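Local atomic coordinates of TCP pilus virulence regulatory protein (Vibrio cholerae, PDB entry 4MLO), a protein that activates transcription of virulence genes in Vibrio cholerae as an AraC-family regulator, probably by binding DNA under the control of a fatty acid held within it. Residues Asn10-Ser15 with Val81-Ile86; Met32-Ser37 with Val126-Val131; Asn64-Phe69 with Arg209-Arg214. All blocks are in the same frame, centred on the assembly; numbering follows the deposited sequence.

Contact 1: Asn10-Ser15 with Val81-Ile86. With PAM (palmitoleic acid), chain E.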
loop_
_atom_site.group_PDB
_atom_site.type_symbol
_atom_site.label_atom_id
_atom_site.label_comp_id
_atom_site.label_asym_id
_atom_site.label_seq_id
_atom_site.Cartn_x
_atom_site.Cartn_y
_atom_site.Cartn_z
ATOM N N ASN A 10 -7.093 3.683 -8.873
ATOM C CA ASN A 10 -6.553 4.935 -9.372
ATOM C C ASN A 10 -5.657 4.624 -10.552
ATOM O O ASN A 10 -4.996 3.586 -10.594
ATOM C CB ASN A 10 -5.753 5.704 -8.298
ATOM C CG ASN A 10 -6.607 6.193 -7.185
ATOM O OD1 ASN A 10 -6.761 5.513 -6.171
ATOM N ND2 ASN A 10 -7.188 7.368 -7.355
ATOM N N VAL A 11 -5.669 5.512 -11.536
ATOM C CA VAL A 11 -4.765 5.414 -12.671
ATOM C C VAL A 11 -3.981 6.711 -12.735
ATOM O O VAL A 11 -4.569 7.791 -12.879
ATOM C CB VAL A 11 -5.505 5.160 -14.002
ATOM C CG1 VAL A 11 -4.511 5.022 -15.129
ATOM C CG2 VAL A 11 -6.326 3.893 -13.942
ATOM N N TYR A 12 -2.662 6.602 -12.628
ATOM C CA TYR A 12 -1.759 7.740 -12.643
ATOM C C TYR A 12 -1.046 7.826 -13.983
ATOM O O TYR A 12 -0.532 6.829 -14.495
ATOM C CB TYR A 12 -0.714 7.620 -11.550
ATOM C CG TYR A 12 -1.321 7.621 -10.165
ATOM C CD1 TYR A 12 -1.447 6.454 -9.426
ATOM C CD2 TYR A 12 -1.797 8.774 -9.640
ATOM C CE1 TYR A 12 -2.009 6.482 -8.145
ATOM C CE2 TYR A 12 -2.352 8.812 -8.355
ATOM C CZ TYR A 12 -2.468 7.677 -7.630
ATOM O OH TYR A 12 -3.029 7.780 -6.357
ATOM N N ARG A 13 -0.975 9.028 -14.521
ATOM C CA ARG A 13 -0.198 9.244 -15.729
ATOM C C ARG A 13 1.266 9.447 -15.364
ATOM O O ARG A 13 1.591 10.199 -14.447
ATOM C CB ARG A 13 -0.738 10.459 -16.482
ATOM C CG ARG A 13 -2.190 10.310 -16.899
ATOM N N MET A 14 2.150 8.771 -16.089
ATOM C CA MET A 14 3.585 8.849 -15.863
ATOM C C MET A 14 4.248 9.299 -17.155
ATOM O O MET A 14 4.166 8.589 -18.161
ATOM C CB MET A 14 4.125 7.494 -15.430
ATOM C CG MET A 14 5.538 7.528 -14.988
ATOM S SD MET A 14 5.960 5.934 -14.286
ATOM C CE MET A 14 7.382 6.373 -13.327
ATOM N N SER A 15 4.913 10.456 -17.115
ATOM C CA SER A 15 5.501 11.070 -18.307
ATOM C C SER A 15 6.796 10.373 -18.703
ATOM O O SER A 15 7.449 9.721 -17.892
ATOM C CB SER A 15 5.799 12.554 -18.066
ATOM O OG SER A 15 4.641 13.238 -17.641
ATOM N N VAL A 81 -0.108 4.067 -14.810
ATOM C CA VAL A 81 0.093 3.145 -13.691
ATOM C C VAL A 81 -1.241 2.947 -12.989
ATOM O O VAL A 81 -1.807 3.889 -12.422
ATOM C CB VAL A 81 1.153 3.662 -12.707
ATOM C CG1 VAL A 81 1.516 2.582 -11.696
ATOM C CG2 VAL A 81 2.390 4.115 -13.454
ATOM N N SER A 82 -1.727 1.703 -12.999
ATOM C CA SER A 82 -2.965 1.364 -12.330
ATOM C C SER A 82 -2.646 0.862 -10.935
ATOM O O SER A 82 -1.709 0.081 -10.751
ATOM C CB SER A 82 -3.725 0.291 -13.112
ATOM O OG SER A 82 -4.051 0.738 -14.410
ATOM N N VAL A 83 -3.457 1.292 -9.966
ATOM C CA VAL A 83 -3.268 0.955 -8.556
ATOM C C VAL A 83 -4.603 0.484 -7.997
ATOM O O VAL A 83 -5.566 1.256 -7.963
ATOM C CB VAL A 83 -2.764 2.164 -7.754
ATOM C CG1 VAL A 83 -2.509 1.780 -6.266
ATOM C CG2 VAL A 83 -1.528 2.725 -8.378
ATOM N N ILE A 84 -4.643 -0.750 -7.503
ATOM C CA ILE A 84 -5.803 -1.285 -6.793
ATOM C C ILE A 84 -5.474 -1.253 -5.312
ATOM O O ILE A 84 -4.447 -1.796 -4.902
ATOM C CB ILE A 84 -6.131 -2.722 -7.232
ATOM C CG1 ILE A 84 -6.512 -2.778 -8.709
ATOM C CG2 ILE A 84 -7.278 -3.322 -6.389
ATOM C CD1 ILE A 84 -6.653 -4.215 -9.231
ATOM N N THR A 85 -6.351 -0.645 -4.523
ATOM C CA THR A 85 -6.307 -0.685 -3.065
ATOM C C THR A 85 -7.474 -1.542 -2.608
ATOM O O THR A 85 -8.623 -1.255 -2.956
ATOM C CB THR A 85 -6.406 0.712 -2.453
ATOM O OG1 THR A 85 -5.366 1.560 -2.977
ATOM C CG2 THR A 85 -6.278 0.634 -0.952
ATOM N N ILE A 86 -7.179 -2.594 -1.858
ATOM C CA ILE A 86 -8.153 -3.633 -1.529
ATOM C C ILE A 86 -8.673 -3.386 -0.121
ATOM O O ILE A 86 -7.883 -3.315 0.829
ATOM C CB ILE A 86 -7.528 -5.033 -1.624
ATOM C CG1 ILE A 86 -6.861 -5.244 -2.981
ATOM C CG2 ILE A 86 -8.592 -6.089 -1.421
ATOM C CD1 ILE A 86 -6.048 -6.494 -3.060
HETATM C C1 PAM E . -1.942 5.681 -3.725
HETATM O O1 PAM E . -2.681 5.648 -4.746
HETATM O O2 PAM E . -2.268 5.100 -2.664
HETATM C C2 PAM E . -0.649 6.448 -3.748
HETATM C C3 PAM E . 0.558 5.550 -3.431
HETATM C C4 PAM E . 0.655 4.434 -4.469
HETATM C C5 PAM E . 1.874 3.543 -4.263
HETATM C C6 PAM E . 1.851 2.350 -5.217
HETATM C C7 PAM E . 1.915 2.760 -6.688
HETATM C C8 PAM E . 3.273 3.344 -7.036
HETATM C C9 PAM E . 3.344 3.832 -8.479
HETATM C C10 PAM E . 2.774 4.963 -8.911
HETATM C C11 PAM E . 1.952 5.864 -8.005
HETATM C C12 PAM E . 2.037 7.342 -8.388
HETATM C C13 PAM E . 1.488 8.164 -7.219
HETATM C C14 PAM E . 1.895 9.623 -7.209
HETATM C C15 PAM E . 3.407 9.802 -7.187
HETATM C C16 PAM E . 3.811 11.123 -6.582
#
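The phenol ring of Y12 is the flat group here, and palmitoleic acid and V83 meet it from different directions. Over the centre of one face lies C13 of the fatty-acid chain, 3.8 Å above the ring plane, with C11 and C12 beside it near CD1. At the rim, in the plane of the ring, the methyl CG2 of V83 meets CE1 of Y12 at 3.8 Å. The carboxylate also reaches this edge, where Y12 OH donates a hydrogen bond of 2.7 Å to O1 of the ligand; the same hydroxyl is also hydrogen-bonded to the hydroxyl of Y266, and K31 and K230 complete the grip on the fatty-acid head. The strands carrying these groups run antiparallel at 155° in one sheet of the cupin-like N-terminal domain. Y12 and V81 form a hydrogen-bonded pair, as do N10 and V83, while V11 faces S82 in the non-hydrogen-bonded pair between them. This alternation puts N10, Y12, V81 and V83 on the ligand's side, and V11 and S82 on the other, where V11 CG2 rests 3.9 Å from S82 OG and both side chains touch V131 of helix 121-131. V81 uses its two methyls separately: CG1, anti to the backbone N (chi1 -170°), lies 3.9 Å from C10 of the acyl chain, whereas CG2 meets the sulphur SD of M14 at 4.1 Å.

Contact 2: Met32-Ser37 with Val126-Val131; sequences MFWIDS and VLSEVV. With PAM (palmitoleic acid), chain E.
W34 reaches the helix with the far end of its indole, and no hydrogen bond joins strand 32-35 to helix 126-131. The two axes stay 10.8 Å apart and run at 102°, so large side chains must bridge the distance. The six-membered part of the indole does most of this. Its CH2 lies 3.7 Å from CG2 of V131 and 3.8 Å from CB of L127, touching residues one helical turn apart, while the neighbouring CZ2 comes to 4.0 Å from the backbone N of S128. The V131 side chain lies antiparallel alongside the indole, whereas that of L127 slants across it. With chi1 of W34 at 66°, CG stands between N and C of the backbone, and from there the indole extends toward the helix. M32 supplies the second bridge: its chain bends at chi3 (68°), and the terminal CE lies 3.9 Å from CD2 of L127, the two side chains crossing at about a right angle. L127 is thus shared, its CB meeting tryptophan and its branch ends meeting methionine. I58 of the adjoining strand touches M32, W34 and L127, and phenylalanines of helix 141-159 pack on M32. S128 turns its hydroxyl back to the carbonyl of I124 within its own helix. Between M32 and W34 in sequence, F33 points to the other side of the sheet, where C7 of palmitoleic acid lies over one ring face, offset toward the rim and 3.5 Å from CD1. Alternate residues of a single strand therefore serve two apolar layers: a helix packed across one face of an antiparallel beta-sheet, whose other face lines the fatty-acid pocket in this cupin-like domain.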
loop_
_atom_site.group_PDB
_atom_site.type_symbol
_atom_site.label_atom_id
_atom_site.label_comp_id
_atom_site.label_asym_id
_atom_site.label_seq_id
_atom_site.Cartn_x
_atom_site.Cartn_y
_atom_site.Cartn_z
ATOM N N MET A 32 -2.011 -3.328 -5.126
ATOM C CA MET A 32 -1.421 -3.979 -6.281
ATOM C C MET A 32 -1.286 -2.909 -7.349
ATOM O O MET A 32 -2.168 -2.054 -7.472
ATOM C CB MET A 32 -2.284 -5.140 -6.778
ATOM C CG MET A 32 -2.508 -6.221 -5.732
ATOM S SD MET A 32 -3.777 -7.458 -6.199
ATOM C CE MET A 32 -2.942 -8.277 -7.543
ATOM N N PHE A 33 -0.170 -2.902 -8.077
ATOM C CA PHE A 33 -0.072 -1.941 -9.171
ATOM C C PHE A 33 0.723 -2.523 -10.328
ATOM O O PHE A 33 1.454 -3.505 -10.187
ATOM C CB PHE A 33 0.516 -0.586 -8.716
ATOM C CG PHE A 33 1.985 -0.593 -8.392
ATOM C CD1 PHE A 33 2.413 -0.710 -7.076
ATOM C CD2 PHE A 33 2.944 -0.410 -9.389
ATOM C CE1 PHE A 33 3.763 -0.674 -6.760
ATOM C CE2 PHE A 33 4.305 -0.367 -9.079
ATOM C CZ PHE A 33 4.712 -0.502 -7.763
ATOM N N TRP A 34 0.515 -1.924 -11.502
ATOM C CA TRP A 34 1.194 -2.339 -12.725
ATOM C C TRP A 34 1.039 -1.243 -13.765
ATOM O O TRP A 34 0.121 -0.421 -13.699
ATOM C CB TRP A 34 0.642 -3.662 -13.266
ATOM C CG TRP A 34 -0.768 -3.567 -13.720
ATOM C CD1 TRP A 34 -1.200 -3.362 -14.995
ATOM C CD2 TRP A 34 -1.948 -3.670 -12.909
ATOM N NE1 TRP A 34 -2.574 -3.310 -15.024
ATOM C CE2 TRP A 34 -3.055 -3.511 -13.761
ATOM C CE3 TRP A 34 -2.175 -3.866 -11.542
ATOM C CZ2 TRP A 34 -4.367 -3.555 -13.299
ATOM C CZ3 TRP A 34 -3.482 -3.910 -11.087
ATOM C CH2 TRP A 34 -4.560 -3.745 -11.967
ATOM N N ILE A 35 1.947 -1.254 -14.736
ATOM C CA ILE A 35 1.941 -0.296 -15.836
ATOM C C ILE A 35 1.169 -0.894 -17.008
ATOM O O ILE A 35 1.060 -2.120 -17.144
ATOM C CB ILE A 35 3.390 0.082 -16.221
ATOM C CG1 ILE A 35 4.145 -1.119 -16.808
ATOM C CG2 ILE A 35 4.133 0.660 -15.002
ATOM C CD1 ILE A 35 5.569 -0.804 -17.262
ATOM N N ASP A 36 0.608 -0.031 -17.867
ATOM C CA ASP A 36 -0.272 -0.510 -18.929
ATOM C C ASP A 36 0.451 -0.735 -20.248
ATOM O O ASP A 36 -0.149 -1.269 -21.188
ATOM C CB ASP A 36 -1.425 0.470 -19.152
ATOM C CG ASP A 36 -0.978 1.754 -19.821
ATOM O OD1 ASP A 36 0.233 2.077 -19.796
ATOM O OD2 ASP A 36 -1.849 2.459 -20.357
ATOM N N SER A 37 1.717 -0.350 -20.336
ATOM C CA SER A 37 2.442 -0.380 -21.598
ATOM C C SER A 37 3.890 -0.031 -21.311
ATOM O O SER A 37 4.222 0.542 -20.264
ATOM C CB SER A 37 1.852 0.596 -22.618
ATOM O OG SER A 37 1.931 1.926 -22.141
ATOM N N VAL A 126 -8.318 -9.937 -15.868
ATOM C CA VAL A 126 -9.254 -9.745 -14.762
ATOM C C VAL A 126 -8.888 -8.492 -13.971
ATOM O O VAL A 126 -9.755 -7.678 -13.636
ATOM C CB VAL A 126 -9.292 -10.995 -13.862
ATOM C CG1 VAL A 126 -10.075 -10.718 -12.582
ATOM C CG2 VAL A 126 -9.894 -12.185 -14.633
ATOM N N LEU A 127 -7.600 -8.328 -13.660
ATOM C CA LEU A 127 -7.151 -7.169 -12.900
ATOM C C LEU A 127 -7.454 -5.874 -13.647
ATOM O O LEU A 127 -7.993 -4.933 -13.067
ATOM C CB LEU A 127 -5.661 -7.305 -12.614
ATOM C CG LEU A 127 -5.286 -8.410 -11.623
ATOM C CD1 LEU A 127 -3.789 -8.623 -11.642
ATOM C CD2 LEU A 127 -5.772 -8.075 -10.201
ATOM N N SER A 128 -7.163 -5.826 -14.951
ATOM C CA SER A 128 -7.548 -4.659 -15.744
ATOM C C SER A 128 -9.036 -4.369 -15.610
ATOM O O SER A 128 -9.446 -3.211 -15.486
ATOM C CB SER A 128 -7.184 -4.880 -17.212
ATOM O OG SER A 128 -5.816 -5.232 -17.345
ATOM N N GLU A 129 -9.862 -5.411 -15.612
ATOM C CA GLU A 129 -11.303 -5.210 -15.561
ATOM C C GLU A 129 -11.742 -4.644 -14.212
ATOM O O GLU A 129 -12.666 -3.825 -14.152
ATOM C CB GLU A 129 -12.016 -6.529 -15.875
ATOM C CG GLU A 129 -13.540 -6.440 -15.845
ATOM C CD GLU A 129 -14.099 -5.332 -16.732
ATOM O OE1 GLU A 129 -13.465 -4.992 -17.757
ATOM O OE2 GLU A 129 -15.180 -4.811 -16.390
ATOM N N VAL A 130 -11.098 -5.067 -13.118
ATOM C CA VAL A 130 -11.369 -4.457 -11.819
ATOM C C VAL A 130 -11.154 -2.949 -11.883
ATOM O O VAL A 130 -11.941 -2.165 -11.331
ATOM C CB VAL A 130 -10.475 -5.101 -10.749
ATOM C CG1 VAL A 130 -10.519 -4.293 -9.432
ATOM C CG2 VAL A 130 -10.900 -6.520 -10.521
ATOM N N VAL A 131 -10.059 -2.525 -12.519
ATOM C CA VAL A 131 -9.755 -1.107 -12.650
ATOM C C VAL A 131 -10.675 -0.423 -13.658
ATOM O O VAL A 131 -10.941 0.775 -13.520
ATOM C CB VAL A 131 -8.268 -0.951 -13.018
ATOM C CG1 VAL A 131 -7.921 0.505 -13.389
ATOM C CG2 VAL A 131 -7.401 -1.402 -11.875
HETATM C C1 PAM E . -1.942 5.681 -3.725
HETATM O O1 PAM E . -2.681 5.648 -4.746
HETATM O O2 PAM E . -2.268 5.100 -2.664
HETATM C C2 PAM E . -0.649 6.448 -3.748
HETATM C C3 PAM E . 0.558 5.550 -3.431
HETATM C C4 PAM E . 0.655 4.434 -4.469
HETATM C C5 PAM E . 1.874 3.543 -4.263
HETATM C C6 PAM E . 1.851 2.350 -5.217
HETATM C C7 PAM E . 1.915 2.760 -6.688
HETATM C C8 PAM E . 3.273 3.344 -7.036
HETATM C C9 PAM E . 3.344 3.832 -8.479
HETATM C C10 PAM E . 2.774 4.963 -8.911
HETATM C C11 PAM E . 1.952 5.864 -8.005
HETATM C C12 PAM E . 2.037 7.342 -8.388
HETATM C C13 PAM E . 1.488 8.164 -7.219
HETATM C C14 PAM E . 1.895 9.623 -7.209
HETATM C C15 PAM E . 3.407 9.802 -7.187
HETATM C C16 PAM E . 3.811 11.123 -6.582
#

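Contact 3: Asn64-Phe69 with Arg209-Arg214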
loop_
_atom_site.group_PDB
_atom_site.type_symbol
_atom_site.label_atom_id
_atom_site.label_comp_id
_atom_site.label_asym_id
_atom_site.label_seq_id
_atom_site.Cartn_x
_atom_site.Cartn_y
_atom_site.Cartn_z
ATOM N N ASN A 64 0.484 -2.358 6.101
ATOM C CA ASN A 64 1.267 -1.941 7.274
ATOM C C ASN A 64 2.756 -1.936 7.000
ATOM O O ASN A 64 3.548 -1.745 7.914
ATOM C CB ASN A 64 0.974 -2.785 8.518
ATOM C CG ASN A 64 -0.438 -2.601 9.008
ATOM O OD1 ASN A 64 -0.988 -1.504 8.977
ATOM N ND2 ASN A 64 -1.060 -3.692 9.422
ATOM N N SER A 65 3.166 -2.107 5.749
ATOM C CA SER A 65 4.573 -1.986 5.462
ATOM C C SER A 65 4.936 -0.508 5.315
ATOM O O SER A 65 4.080 0.346 5.111
ATOM C CB SER A 65 4.942 -2.758 4.192
ATOM O OG SER A 65 4.257 -2.252 3.047
ATOM N N ILE A 66 6.228 -0.227 5.404
ATOM C CA ILE A 66 6.776 1.115 5.213
ATOM C C ILE A 66 7.715 1.020 4.026
ATOM O O ILE A 66 8.802 0.434 4.125
ATOM C CB ILE A 66 7.511 1.629 6.460
ATOM C CG1 ILE A 66 6.566 1.728 7.648
ATOM C CG2 ILE A 66 8.180 2.989 6.169
ATOM C CD1 ILE A 66 5.407 2.644 7.464
ATOM N N GLN A 67 7.300 1.599 2.901
ATOM C CA GLN A 67 7.976 1.403 1.627
ATOM C C GLN A 67 8.990 2.502 1.321
ATOM O O GLN A 67 8.782 3.679 1.638
ATOM C CB GLN A 67 6.945 1.333 0.510
ATOM C CG GLN A 67 5.969 0.158 0.626
ATOM C CD GLN A 67 6.612 -1.170 0.300
ATOM O OE1 GLN A 67 7.629 -1.227 -0.368
ATOM N NE2 GLN A 67 5.976 -2.268 0.736
ATOM N N ARG A 68 10.095 2.089 0.697
ATOM C CA ARG A 68 11.104 2.994 0.134
ATOM C C ARG A 68 11.483 2.473 -1.243
ATOM O O ARG A 68 12.280 1.537 -1.343
ATOM C CB ARG A 68 12.346 3.070 1.022
ATOM C CG ARG A 68 12.061 3.566 2.412
ATOM C CD ARG A 68 13.260 3.419 3.340
ATOM N NE ARG A 68 12.847 3.672 4.700
ATOM C CZ ARG A 68 12.453 2.745 5.580
ATOM N NH1 ARG A 68 12.461 1.456 5.289
ATOM N NH2 ARG A 68 12.081 3.137 6.775
ATOM N N PHE A 69 10.954 3.091 -2.297
ATOM C CA PHE A 69 11.222 2.594 -3.638
ATOM C C PHE A 69 11.007 3.715 -4.629
ATOM O O PHE A 69 10.379 4.731 -4.323
ATOM C CB PHE A 69 10.372 1.370 -3.999
ATOM C CG PHE A 69 8.901 1.652 -4.217
ATOM C CD1 PHE A 69 8.017 1.580 -3.154
ATOM C CD2 PHE A 69 8.384 1.892 -5.484
ATOM C CE1 PHE A 69 6.672 1.781 -3.338
ATOM C CE2 PHE A 69 7.032 2.106 -5.684
ATOM C CZ PHE A 69 6.164 2.035 -4.607
ATOM N N ARG A 209 11.111 -2.030 10.462
ATOM C CA ARG A 209 10.624 -1.203 9.364
ATOM C C ARG A 209 11.446 0.072 9.188
ATOM O O ARG A 209 11.120 0.900 8.325
ATOM C CB ARG A 209 9.155 -0.881 9.596
ATOM C CG ARG A 209 8.251 -2.104 9.447
ATOM C CD ARG A 209 6.796 -1.849 9.766
ATOM N NE ARG A 209 5.957 -3.024 9.493
ATOM C CZ ARG A 209 5.824 -4.059 10.317
ATOM N NH1 ARG A 209 5.039 -5.085 10.007
ATOM N NH2 ARG A 209 6.466 -4.059 11.478
ATOM N N GLY A 210 12.502 0.251 9.976
ATOM C CA GLY A 210 13.429 1.345 9.756
ATOM C C GLY A 210 12.923 2.722 10.121
ATOM O O GLY A 210 13.379 3.711 9.538
ATOM N N VAL A 211 11.968 2.838 11.081
ATOM C CA VAL A 211 11.410 4.135 11.435
ATOM C C VAL A 211 11.453 4.313 12.937
ATOM O O VAL A 211 11.313 3.346 13.696
ATOM C CB VAL A 211 9.943 4.344 10.985
ATOM C CG1 VAL A 211 9.881 4.605 9.497
ATOM C CG2 VAL A 211 9.066 3.158 11.397
ATOM N N LYS A 212 11.618 5.552 13.348
ATOM C CA LYS A 212 11.385 5.935 14.730
ATOM C C LYS A 212 9.927 6.376 14.875
ATOM O O LYS A 212 9.197 6.532 13.888
ATOM C CB LYS A 212 12.349 7.033 15.142
ATOM C CG LYS A 212 13.803 6.556 15.273
ATOM C CD LYS A 212 14.740 7.728 15.483
ATOM N N PHE A 213 9.509 6.623 16.125
ATOM C CA PHE A 213 8.087 6.813 16.424
ATOM C C PHE A 213 7.489 7.982 15.651
ATOM O O PHE A 213 6.417 7.854 15.032
ATOM C CB PHE A 213 7.889 7.024 17.927
ATOM C CG PHE A 213 6.443 6.978 18.363
ATOM C CD1 PHE A 213 5.834 5.758 18.630
ATOM C CD2 PHE A 213 5.697 8.149 18.505
ATOM C CE1 PHE A 213 4.485 5.692 19.046
ATOM C CE2 PHE A 213 4.356 8.077 18.929
ATOM C CZ PHE A 213 3.766 6.863 19.175
ATOM N N ARG A 214 8.185 9.127 15.648
ATOM C CA ARG A 214 7.657 10.304 14.953
ATOM C C ARG A 214 7.477 10.026 13.471
ATOM O O ARG A 214 6.488 10.474 12.870
ATOM C CB ARG A 214 8.587 11.501 15.137
ATOM C CG ARG A 214 8.101 12.725 14.365
ATOM C CD ARG A 214 8.925 13.986 14.594
ATOM N NE ARG A 214 10.357 13.832 14.354
ATOM C CZ ARG A 214 10.937 13.822 13.155
ATOM N NH1 ARG A 214 10.212 13.906 12.040
ATOM N NH2 ARG A 214 12.253 13.685 13.069
HETATM O O HOH W 1 10.228 -0.917 6.019
#
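Strand 66-69 and the turn at R209-V211 come nearest at I66 and R209, whose CA atoms are 6.1 Å apart, without any backbone-to-backbone hydrogen bond. G210 ends the preceding helix in a Schellman motif, its positive phi (73°) suiting glycine, and K212 then takes the N-cap position of helix 213-230. The R209 carbonyl in this turn is the main acceptor. R209 O lies in the R68 guanidinium plane, and NH2 of R68 in turn meets it in the carbonyl plane, on a lone pair, at 2.9 Å and with an N-H...O angle of 165°; NH1 adds a weak bond to the same oxygen. A water donates to both R209 O and I66 O. The contact thereby joins the cupin-like domain to the turn between helices 199-207 and 213-230, in the helical part of the chain that, as in other AraC-family regulators, probably binds DNA. The R68 guanidinium has a further partner in N46. In the other direction, the extended side chain of R209 brings NE to the carbonyl O of N64 in a weak bond of 3.2 Å, while its NH2 forms a salt bridge with E205. I66 supplies the apolar part: its side chain crosses that of R209 at about a right angle, CG1 lying 4.2 Å from R209 CB, and CG2 meets CG1 of V211 at 4.1 Å.

Overall arrangement
Contacts 1 and 2 share a sheet, in which their strands 79-86 and 31-35 are neighbours, and their centres lie 8 Å apart. The two strands pair through probable hydrogen bonds from I84 N to M32 O (2.8 Å) and S82 N to W34 O (2.9 Å), and I84 CD1 packs on W34 CH2 at 3.5 Å. Both contacts border palmitoleic acid. Contact 3 is on the opposite side of the chain's centre, its centre about 22 Å from that of contact 1 and about 26 Å from that of contact 2. Even so, its strand carries F69 into the same ligand pocket, where F69 CE2 lies 4.1 Å from F33 CZ of contact 2. The fatty acid thus adjoins strands of both sheets, and the same strand, 66-73, meets the R209-V211 turn through contact 3.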